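Local coordinates for protein Cas13d (uncultured Ruminococcus sp, PDB 6IV9) that binds a CRISPR RNA as a Cas13d effector and uses its two HEPN domains in maturing that RNA and cleaving the target, at residues A[82-87]-A[103-108]; A[115-120]-A[127-132]. The protein carries 2 engineered substitutions. One frame throughout, in Å; residues are numbered along the deposited sequence.

Contact 1 (A[82-87]-A[103-108])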
ATOM      1  N   VAL A  82       3.805  15.188 -24.154  1.00 31.34           N
ATOM      2  CA  VAL A  82       4.202  16.169 -25.191  1.00 31.43           C
ATOM      3  C   VAL A  82       3.115  16.086 -26.258  1.00 28.21           C
ATOM      4  O   VAL A  82       2.978  15.038 -26.848  1.00 26.93           O
ATOM      5  CB  VAL A  82       5.574  15.823 -25.790  1.00 33.16           C
ATOM      6  CG1 VAL A  82       5.890  16.678 -26.996  1.00 38.89           C
ATOM      7  CG2 VAL A  82       6.679  15.911 -24.768  1.00 36.17           C
ATOM      8  N   LEU A  83       2.339  17.147 -26.436  1.00 26.17           N
ATOM      9  CA  LEU A  83       1.315  17.089 -27.502  1.00 29.72           C
ATOM     10  C   LEU A  83       2.076  17.073 -28.824  1.00 30.82           C
ATOM     11  O   LEU A  83       2.882  17.957 -29.049  1.00 33.62           O
ATOM     12  CB  LEU A  83       0.398  18.304 -27.402  1.00 32.09           C
ATOM     13  CG  LEU A  83      -0.847  18.088 -26.559  1.00 37.76           C
ATOM     14  CD1 LEU A  83      -1.499  19.409 -26.204  1.00 44.40           C
ATOM     15  CD2 LEU A  83      -1.809  17.184 -27.283  1.00 39.91           C
ATOM     16  N   GLU A  84       1.822  16.076 -29.648  1.00 28.96           N
ATOM     17  CA  GLU A  84       2.589  15.962 -30.899  1.00 29.92           C
ATOM     18  C   GLU A  84       1.736  16.354 -32.097  1.00 28.43           C
ATOM     19  O   GLU A  84       2.182  17.157 -32.894  1.00 30.88           O
ATOM     20  CB  GLU A  84       3.048  14.519 -31.078  1.00 29.73           C
ATOM     21  CG  GLU A  84       4.119  14.091 -30.096  1.00 31.04           C
ATOM     22  CD  GLU A  84       5.542  14.423 -30.504  1.00 34.91           C
ATOM     23  OE1 GLU A  84       5.711  15.105 -31.489  1.00 33.99           O
ATOM     24  OE2 GLU A  84       6.451  13.992 -29.830  1.00 32.34           O
ATOM     25  N   TYR A  85       0.569  15.746 -32.235  1.00 27.49           N
ATOM     26  CA  TYR A  85      -0.235  16.037 -33.437  1.00 27.53           C
ATOM     27  C   TYR A  85      -1.718  16.120 -33.134  1.00 31.01           C
ATOM     28  O   TYR A  85      -2.189  15.496 -32.226  1.00 29.84           O
ATOM     29  CB  TYR A  85      -0.087  14.904 -34.449  1.00 30.55           C
ATOM     30  CG  TYR A  85       1.308  14.716 -34.967  1.00 30.40           C
ATOM     31  CD1 TYR A  85       2.192  13.896 -34.308  1.00 31.47           C
ATOM     32  CD2 TYR A  85       1.743  15.363 -36.102  1.00 36.01           C
ATOM     33  CE1 TYR A  85       3.480  13.714 -34.758  1.00 33.06           C
ATOM     34  CE2 TYR A  85       3.027  15.191 -36.572  1.00 35.81           C
ATOM     35  CZ  TYR A  85       3.901  14.373 -35.889  1.00 41.59           C
ATOM     36  OH  TYR A  85       5.171  14.189 -36.326  1.00 44.97           O
ATOM     37  N   GLU A  86      -2.402  16.901 -33.952  1.00 28.34           N
ATOM     38  CA  GLU A  86      -3.872  16.954 -33.938  1.00 28.36           C
ATOM     39  C   GLU A  86      -4.296  16.356 -35.277  1.00 30.05           C
ATOM     40  O   GLU A  86      -3.746  16.762 -36.271  1.00 33.56           O
ATOM     41  CB  GLU A  86      -4.359  18.386 -33.797  1.00 34.35           C
ATOM     42  CG  GLU A  86      -5.851  18.496 -33.919  1.00 34.27           C
ATOM     43  CD  GLU A  86      -6.287  19.938 -33.902  1.00 49.34           C
ATOM     44  OE1 GLU A  86      -5.693  20.713 -33.163  1.00 53.34           O
ATOM     45  OE2 GLU A  86      -7.189  20.268 -34.636  1.00 54.78           O
ATOM     46  N   VAL A  87      -5.200  15.392 -35.264  1.00 30.82           N
ATOM     47  CA  VAL A  87      -5.648  14.709 -36.505  1.00 30.26           C
ATOM     48  C   VAL A  87      -7.152  14.900 -36.661  1.00 34.22           C
ATOM     49  O   VAL A  87      -7.849  14.810 -35.676  1.00 32.12           O
ATOM     50  CB  VAL A  87      -5.288  13.214 -36.484  1.00 31.81           C
ATOM     51  CG1 VAL A  87      -5.776  12.481 -37.712  1.00 37.84           C
ATOM     52  CG2 VAL A  87      -3.812  12.984 -36.268  1.00 35.68           C
ATOM     53  N   SER A 103       9.724  17.272 -30.366  1.00 37.48           N
ATOM     54  CA  SER A 103       9.058  16.103 -30.997  1.00 36.07           C
ATOM     55  C   SER A 103       9.822  14.793 -30.793  1.00 36.88           C
ATOM     56  O   SER A 103      11.012  14.773 -30.994  1.00 35.89           O
ATOM     57  CB  SER A 103       8.754  16.357 -32.435  1.00 35.92           C
ATOM     58  OG  SER A 103       7.954  15.325 -32.950  1.00 34.50           O
ATOM     59  N   ASN A 104       9.089  13.736 -30.444  1.00 30.13           N
ATOM     60  CA  ASN A 104       9.667  12.396 -30.193  1.00 29.86           C
ATOM     61  C   ASN A 104       9.214  11.378 -31.237  1.00 27.22           C
ATOM     62  O   ASN A 104       9.814  10.328 -31.315  1.00 28.46           O
ATOM     63  CB  ASN A 104       9.263  11.902 -28.811  1.00 28.03           C
ATOM     64  CG  ASN A 104       9.816  12.818 -27.754  1.00 34.62           C
ATOM     65  OD1 ASN A 104      10.986  13.142 -27.795  1.00 33.94           O
ATOM     66  ND2 ASN A 104       8.980  13.269 -26.846  1.00 32.76           N
ATOM     67  N   ILE A 105       8.166  11.688 -31.979  1.00 27.26           N
ATOM     68  CA  ILE A 105       7.648  10.715 -32.963  1.00 27.72           C
ATOM     69  C   ILE A 105       7.288  11.438 -34.251  1.00 32.92           C
ATOM     70  O   ILE A 105       6.957  12.600 -34.195  1.00 32.08           O
ATOM     71  CB  ILE A 105       6.447   9.966 -32.384  1.00 30.64           C
ATOM     72  CG1 ILE A 105       5.358  10.931 -31.928  1.00 32.68           C
ATOM     73  CG2 ILE A 105       6.887   9.039 -31.271  1.00 32.77           C
ATOM     74  CD1 ILE A 105       4.115  10.258 -31.444  1.00 35.30           C
ATOM     75  N   GLU A 106       7.369  10.712 -35.358  1.00 35.39           N
ATOM     76  CA  GLU A 106       7.033  11.237 -36.699  1.00 32.51           C
ATOM     77  C   GLU A 106       5.767  10.519 -37.142  1.00 31.11           C
ATOM     78  O   GLU A 106       5.751   9.315 -37.113  1.00 32.56           O
ATOM     79  CB  GLU A 106       8.183  10.958 -37.659  1.00 38.85           C
ATOM     80  CG  GLU A 106       7.868  11.294 -39.089  1.00 50.22           C
ATOM     81  CD  GLU A 106       8.868  12.215 -39.754  1.00 64.14           C
ATOM     82  OE1 GLU A 106      10.058  12.126 -39.432  1.00 72.91           O
ATOM     83  OE2 GLU A 106       8.452  13.013 -40.599  1.00 77.44           O
ATOM     84  N   LEU A 107       4.732  11.270 -37.476  1.00 29.16           N
ATOM     85  CA  LEU A 107       3.482  10.635 -37.912  1.00 32.06           C
ATOM     86  C   LEU A 107       3.557  10.343 -39.405  1.00 38.14           C
ATOM     87  O   LEU A 107       3.914  11.216 -40.165  1.00 36.34           O
ATOM     88  CB  LEU A 107       2.306  11.553 -37.589  1.00 36.54           C
ATOM     89  CG  LEU A 107       0.937  10.890 -37.543  1.00 40.97           C
ATOM     90  CD1 LEU A 107       0.922   9.765 -36.543  1.00 42.90           C
ATOM     91  CD2 LEU A 107      -0.146  11.897 -37.215  1.00 37.69           C
ATOM     92  N   GLY A 108       3.226   9.123 -39.769  1.00 34.74           N
ATOM     93  CA  GLY A 108       3.186   8.720 -41.173  1.00 41.47           C
ATOM     94  C   GLY A 108       1.763   8.786 -41.676  1.00 39.20           C
ATOM     95  O   GLY A 108       1.076   9.743 -41.379  1.00 43.16           O
TER
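The hydroxyl of Tyr85 links strand 81-88 to strand 105-110, donating to Ile105 O and accepting the N-H of Leu107, with OH 3.2 Å from Leu107 N. Ile105 O lies in the ring plane at its edge. Leu107 CB sits over the middle of one ring face, a CH-pi contact 3.7 Å from the centroid, while Leu107 CD2 reaches on to Val87 CG2. A phenylalanine in place of Tyr85 would probably leave Leu107 N and Ile105 O without their hydroxyl partner.

The Glu84 carboxylate makes the second tight point. Its chain bends at chi2 (-85°), bringing CD toward the residues just before strand 105-110. There Glu84 OE1 takes Ser103 OG at 2.7 Å and OE2 receives Asn104 N, also at 2.7 Å, through its syn lone pair. Ser98 and Ser74 bind the same two oxygens, so this buried carboxylate is gripped by four groups, and Lys120 on Ser103 OG probably helps to offset its charge. Ile105 CG1 rests 3.8 Å from Glu84 CD.

Packing is looser at Val82, whose CG2 stays 4.1 Å from Asn104 ND2, an amide bonded to Ser74. Glu106 turns away to the exposed side. No backbone bond joins the two strands: side chains bridge two antiparallel sheets, and Glu84 and Tyr85, both facing Ile72, form a classic beta bulge.

Contact 2 (A[115-120]-A[127-132]). With nucleotides of chain B.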
ATOM      1  N   ILE A 115      -2.917   3.907 -38.046  1.00 28.98           N
ATOM      2  CA  ILE A 115      -2.023   5.061 -37.816  1.00 28.64           C
ATOM      3  C   ILE A 115      -0.607   4.508 -37.896  1.00 32.64           C
ATOM      4  O   ILE A 115      -0.330   3.549 -37.213  1.00 32.02           O
ATOM      5  CB  ILE A 115      -2.295   5.692 -36.448  1.00 33.70           C
ATOM      6  CG1 ILE A 115      -3.671   6.356 -36.399  1.00 34.31           C
ATOM      7  CG2 ILE A 115      -1.185   6.651 -36.087  1.00 35.67           C
ATOM      8  CD1 ILE A 115      -4.118   6.700 -35.016  1.00 37.31           C
ATOM      9  N   THR A 116       0.222   5.099 -38.739  1.00 30.17           N
ATOM     10  CA  THR A 116       1.613   4.628 -38.852  1.00 30.07           C
ATOM     11  C   THR A 116       2.505   5.727 -38.312  1.00 25.11           C
ATOM     12  O   THR A 116       2.227   6.859 -38.556  1.00 30.69           O
ATOM     13  CB  THR A 116       2.005   4.300 -40.291  1.00 36.90           C
ATOM     14  OG1 THR A 116       1.135   3.281 -40.751  1.00 43.25           O
ATOM     15  CG2 THR A 116       3.417   3.792 -40.398  1.00 35.81           C
ATOM     16  N   PHE A 117       3.524   5.356 -37.566  1.00 25.34           N
ATOM     17  CA  PHE A 117       4.436   6.370 -37.012  1.00 25.05           C
ATOM     18  C   PHE A 117       5.782   5.716 -36.739  1.00 25.64           C
ATOM     19  O   PHE A 117       5.910   4.534 -36.815  1.00 28.80           O
ATOM     20  CB  PHE A 117       3.853   7.014 -35.757  1.00 28.54           C
ATOM     21  CG  PHE A 117       3.971   6.164 -34.522  1.00 26.05           C
ATOM     22  CD1 PHE A 117       3.128   5.092 -34.325  1.00 28.15           C
ATOM     23  CD2 PHE A 117       4.940   6.421 -33.578  1.00 27.46           C
ATOM     24  CE1 PHE A 117       3.240   4.307 -33.196  1.00 29.39           C
ATOM     25  CE2 PHE A 117       5.044   5.637 -32.446  1.00 28.55           C
ATOM     26  CZ  PHE A 117       4.199   4.580 -32.265  1.00 28.43           C
ATOM     27  N   SER A 118       6.759   6.541 -36.446  1.00 28.33           N
ATOM     28  CA  SER A 118       8.096   6.027 -36.110  1.00 28.18           C
ATOM     29  C   SER A 118       8.729   6.958 -35.083  1.00 27.10           C
ATOM     30  O   SER A 118       8.271   8.070 -34.930  1.00 30.49           O
ATOM     31  CB  SER A 118       8.937   5.851 -37.346  1.00 35.43           C
ATOM     32  OG  SER A 118       9.193   7.084 -37.957  1.00 34.32           O
ATOM     33  N   SER A 119       9.706   6.445 -34.364  1.00 28.05           N
ATOM     34  CA  SER A 119      10.449   7.239 -33.368  1.00 27.63           C
ATOM     35  C   SER A 119      11.399   8.195 -34.083  1.00 32.86           C
ATOM     36  O   SER A 119      11.932   7.824 -35.096  1.00 32.52           O
ATOM     37  CB  SER A 119      11.204   6.334 -32.450  1.00 30.17           C
ATOM     38  OG  SER A 119      12.102   7.068 -31.669  1.00 31.86           O
ATOM     39  N   LYS A 120      11.600   9.377 -33.527  1.00 30.62           N
ATOM     40  CA  LYS A 120      12.582  10.330 -34.084  1.00 34.50           C
ATOM     41  C   LYS A 120      13.927  10.116 -33.382  1.00 35.47           C
ATOM     42  O   LYS A 120      14.859  10.825 -33.709  1.00 37.34           O
ATOM     43  CB  LYS A 120      12.081  11.759 -33.870  1.00 34.02           C
ATOM     44  CG  LYS A 120      11.031  12.213 -34.863  1.00 34.22           C
ATOM     45  CD  LYS A 120      10.627  13.643 -34.736  1.00 37.70           C
ATOM     46  CE  LYS A 120       9.581  14.021 -35.758  1.00 44.22           C
ATOM     47  NZ  LYS A 120       8.825  15.239 -35.389  1.00 46.38           N
ATOM     48  N   VAL A 127      12.149   2.111 -37.279  1.00 31.06           N
ATOM     49  CA  VAL A 127      11.142   1.187 -37.873  1.00 31.36           C
ATOM     50  C   VAL A 127       9.748   1.825 -37.836  1.00 34.33           C
ATOM     51  O   VAL A 127       9.475   2.581 -36.936  1.00 32.91           O
ATOM     52  CB  VAL A 127      11.133  -0.149 -37.114  1.00 33.52           C
ATOM     53  CG1 VAL A 127      10.746   0.043 -35.668  1.00 33.17           C
ATOM     54  CG2 VAL A 127      10.246  -1.188 -37.760  1.00 35.62           C
ATOM     55  N   GLU A 128       8.934   1.545 -38.846  1.00 30.84           N
ATOM     56  CA  GLU A 128       7.541   2.037 -38.886  1.00 33.51           C
ATOM     57  C   GLU A 128       6.704   1.174 -37.944  1.00 37.64           C
ATOM     58  O   GLU A 128       6.822  -0.035 -38.005  1.00 31.63           O
ATOM     59  CB  GLU A 128       6.948   1.904 -40.282  1.00 37.38           C
ATOM     60  CG  GLU A 128       7.420   2.963 -41.245  1.00 44.84           C
ATOM     61  CD  GLU A 128       6.720   2.897 -42.588  1.00 49.31           C
ATOM     62  OE1 GLU A 128       6.631   1.803 -43.136  1.00 45.31           O
ATOM     63  OE2 GLU A 128       6.250   3.933 -43.042  1.00 46.03           O
ATOM     64  N   ILE A 129       5.868   1.817 -37.142  1.00 31.94           N
ATOM     65  CA  ILE A 129       4.978   1.120 -36.178  1.00 31.55           C
ATOM     66  C   ILE A 129       3.541   1.370 -36.615  1.00 26.11           C
ATOM     67  O   ILE A 129       3.224   2.489 -36.888  1.00 29.56           O
ATOM     68  CB  ILE A 129       5.188   1.647 -34.752  1.00 32.05           C
ATOM     69  CG1 ILE A 129       6.644   1.562 -34.309  1.00 34.50           C
ATOM     70  CG2 ILE A 129       4.275   0.917 -33.798  1.00 35.47           C
ATOM     71  CD1 ILE A 129       7.136   0.169 -34.239  1.00 41.55           C
ATOM     72  N   ASN A 130       2.737   0.327 -36.682  1.00 27.55           N
ATOM     73  CA  ASN A 130       1.321   0.485 -37.067  1.00 32.49           C
ATOM     74  C   ASN A 130       0.465   0.243 -35.828  1.00 39.05           C
ATOM     75  O   ASN A 130       0.685  -0.735 -35.160  1.00 36.84           O
ATOM     76  CB  ASN A 130       0.924  -0.462 -38.192  1.00 37.96           C
ATOM     77  CG  ASN A 130       1.781  -0.270 -39.418  1.00 45.74           C
ATOM     78  OD1 ASN A 130       1.698   0.748 -40.079  1.00 41.66           O
ATOM     79  ND2 ASN A 130       2.635  -1.230 -39.688  1.00 49.12           N
ATOM     80  N   THR A 131      -0.462   1.150 -35.565  1.00 39.09           N
ATOM     81  CA  THR A 131      -1.394   1.049 -34.422  1.00 35.16           C
ATOM     82  C   THR A 131      -2.810   1.282 -34.948  1.00 35.87           C
ATOM     83  O   THR A 131      -2.947   1.926 -35.979  1.00 33.80           O
ATOM     84  CB  THR A 131      -0.977   2.006 -33.303  1.00 36.95           C
ATOM     85  OG1 THR A 131      -1.662   1.617 -32.121  1.00 44.25           O
ATOM     86  CG2 THR A 131      -1.307   3.447 -33.585  1.00 41.31           C
ATOM     87  N   SER A 132      -3.805   0.709 -34.288  1.00 31.51           N
ATOM     88  CA  SER A 132      -5.208   0.897 -34.716  1.00 33.63           C
ATOM     89  C   SER A 132      -5.615   2.352 -34.560  1.00 30.63           C
ATOM     90  O   SER A 132      -5.214   2.961 -33.604  1.00 31.19           O
ATOM     91  CB  SER A 132      -6.147   0.087 -33.896  1.00 38.57           C
ATOM     92  OG  SER A 132      -5.714  -1.231 -33.796  1.00 44.40           O
TER
ATOM     93  P     G B   6     -13.190  -4.316 -33.434  1.00 29.76           P
ATOM     94  OP1   G B   6     -14.212  -3.716 -34.284  1.00 31.31           O
ATOM     95  OP2   G B   6     -13.154  -5.733 -33.255  1.00 27.15           O
ATOM     96  O5'   G B   6     -11.748  -4.011 -33.992  1.00 28.43           O
ATOM     97  C5'   G B   6     -11.380  -2.716 -34.478  1.00 27.13           C
ATOM     98  C4'   G B   6      -9.981  -2.730 -35.028  1.00 29.19           C
ATOM     99  O4'   G B   6      -9.042  -3.100 -33.976  1.00 30.76           O
ATOM    100  C3'   G B   6      -9.705  -3.771 -36.136  1.00 29.69           C
ATOM    101  O3'   G B   6     -10.067  -3.262 -37.406  1.00 30.67           O
ATOM    102  C2'   G B   6      -8.199  -3.932 -36.046  1.00 27.70           C
ATOM    103  O2'   G B   6      -7.515  -2.831 -36.635  1.00 30.62           O
ATOM    104  C1'   G B   6      -8.012  -3.928 -34.529  1.00 27.91           C
ATOM    105  N9    G B   6      -8.100  -5.242 -33.902  1.00 26.17           N
ATOM    106  C8    G B   6      -9.176  -5.806 -33.271  1.00 26.36           C
ATOM    107  N7    G B   6      -8.919  -6.981 -32.777  1.00 27.41           N
ATOM    108  C5    G B   6      -7.595  -7.210 -33.115  1.00 29.61           C
ATOM    109  C6    G B   6      -6.778  -8.339 -32.896  1.00 28.45           C
ATOM    110  O6    G B   6      -7.035  -9.353 -32.263  1.00 28.90           O
ATOM    111  N1    G B   6      -5.521  -8.177 -33.465  1.00 27.60           N
ATOM    112  C2    G B   6      -5.143  -7.122 -34.232  1.00 28.97           C
ATOM    113  N2    G B   6      -3.901  -7.168 -34.723  1.00 30.38           N
ATOM    114  N3    G B   6      -5.885  -6.046 -34.427  1.00 30.09           N
ATOM    115  C4    G B   6      -7.087  -6.157 -33.833  1.00 27.69           C
TER
HETATM  116  O   HOH W   1      10.774   3.891 -34.864  1.00 31.57           O
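Thr116 OG1 donates to Asn130 OD1 at 2.7 Å, one of the two shortest bonds of the contact, with the hydroxyl nearly in line with the amide C=O (160° at OD1). The two side chains lie side by side and point the same way from a non-hydrogen-bonded pair. Thr116 CG2, anti to the backbone N, lies on the Glu128 side, 3.9 Å from Glu128 OE2. This face of the sheet is the more exposed one.

Backbone bonds flank that pair. Ile115 and Thr131 exchange two, and so do Phe117 and Ile129, whose Ile129 N to Phe117 O bond is 2.7 Å long. Between them Thr116 CA leans on Ile129 O at 3.3 Å, a CA-H...O contact.

On the buried face, Phe117 CG sits between the backbone N and the carbonyl carbon (chi1 78°), which starts the ring off on the side where it runs obliquely past Ile129. Ile129 CB makes an off-centre CH-pi contact, 4.1 Å from the ring centroid, and Ile129 CG2 approaches Phe117 CE1 to 3.6 Å. Ile115 CB and Thr131 CG2 pack alongside each other, and helix 54-58 covers Phe117, Ile129 and Thr131.

A water joins Ser119 N to Val127 O past the last direct bond. At the other end Ser132 OG comes 3.6 Å from C1' of G6 in RNA chain B and makes a weak hydrogen bond to N2 of a guanine base of the RNA, and Thr131 packs on a phosphate. The whole is an antiparallel beta hairpin, strands 114-119 and 129-132, with its open end, at Thr131 and Ser132, set against the bound RNA.

Overall arrangement
Contacts 1 and 2 follow one another along the chain and meet through strands 105-110 and 114-119, neighbours in one three-stranded sheet. Gly108 N bonds to Thr116 O between those neighbouring strands, and Lys120, at the end of 115-120, reaches back to Ser103. Contact 1 is mostly buried and joins this sheet to the four-stranded one containing 81-88, so its bonds run from side chains: a carboxylate and a phenol meet backbone N-H groups, a carbonyl and a serine hydroxyl. Contact 2 stays within the sheet, relies on paired backbone bonds, and divides into an apolar buried face and a polar, more exposed one. It also lies nearer the RNA.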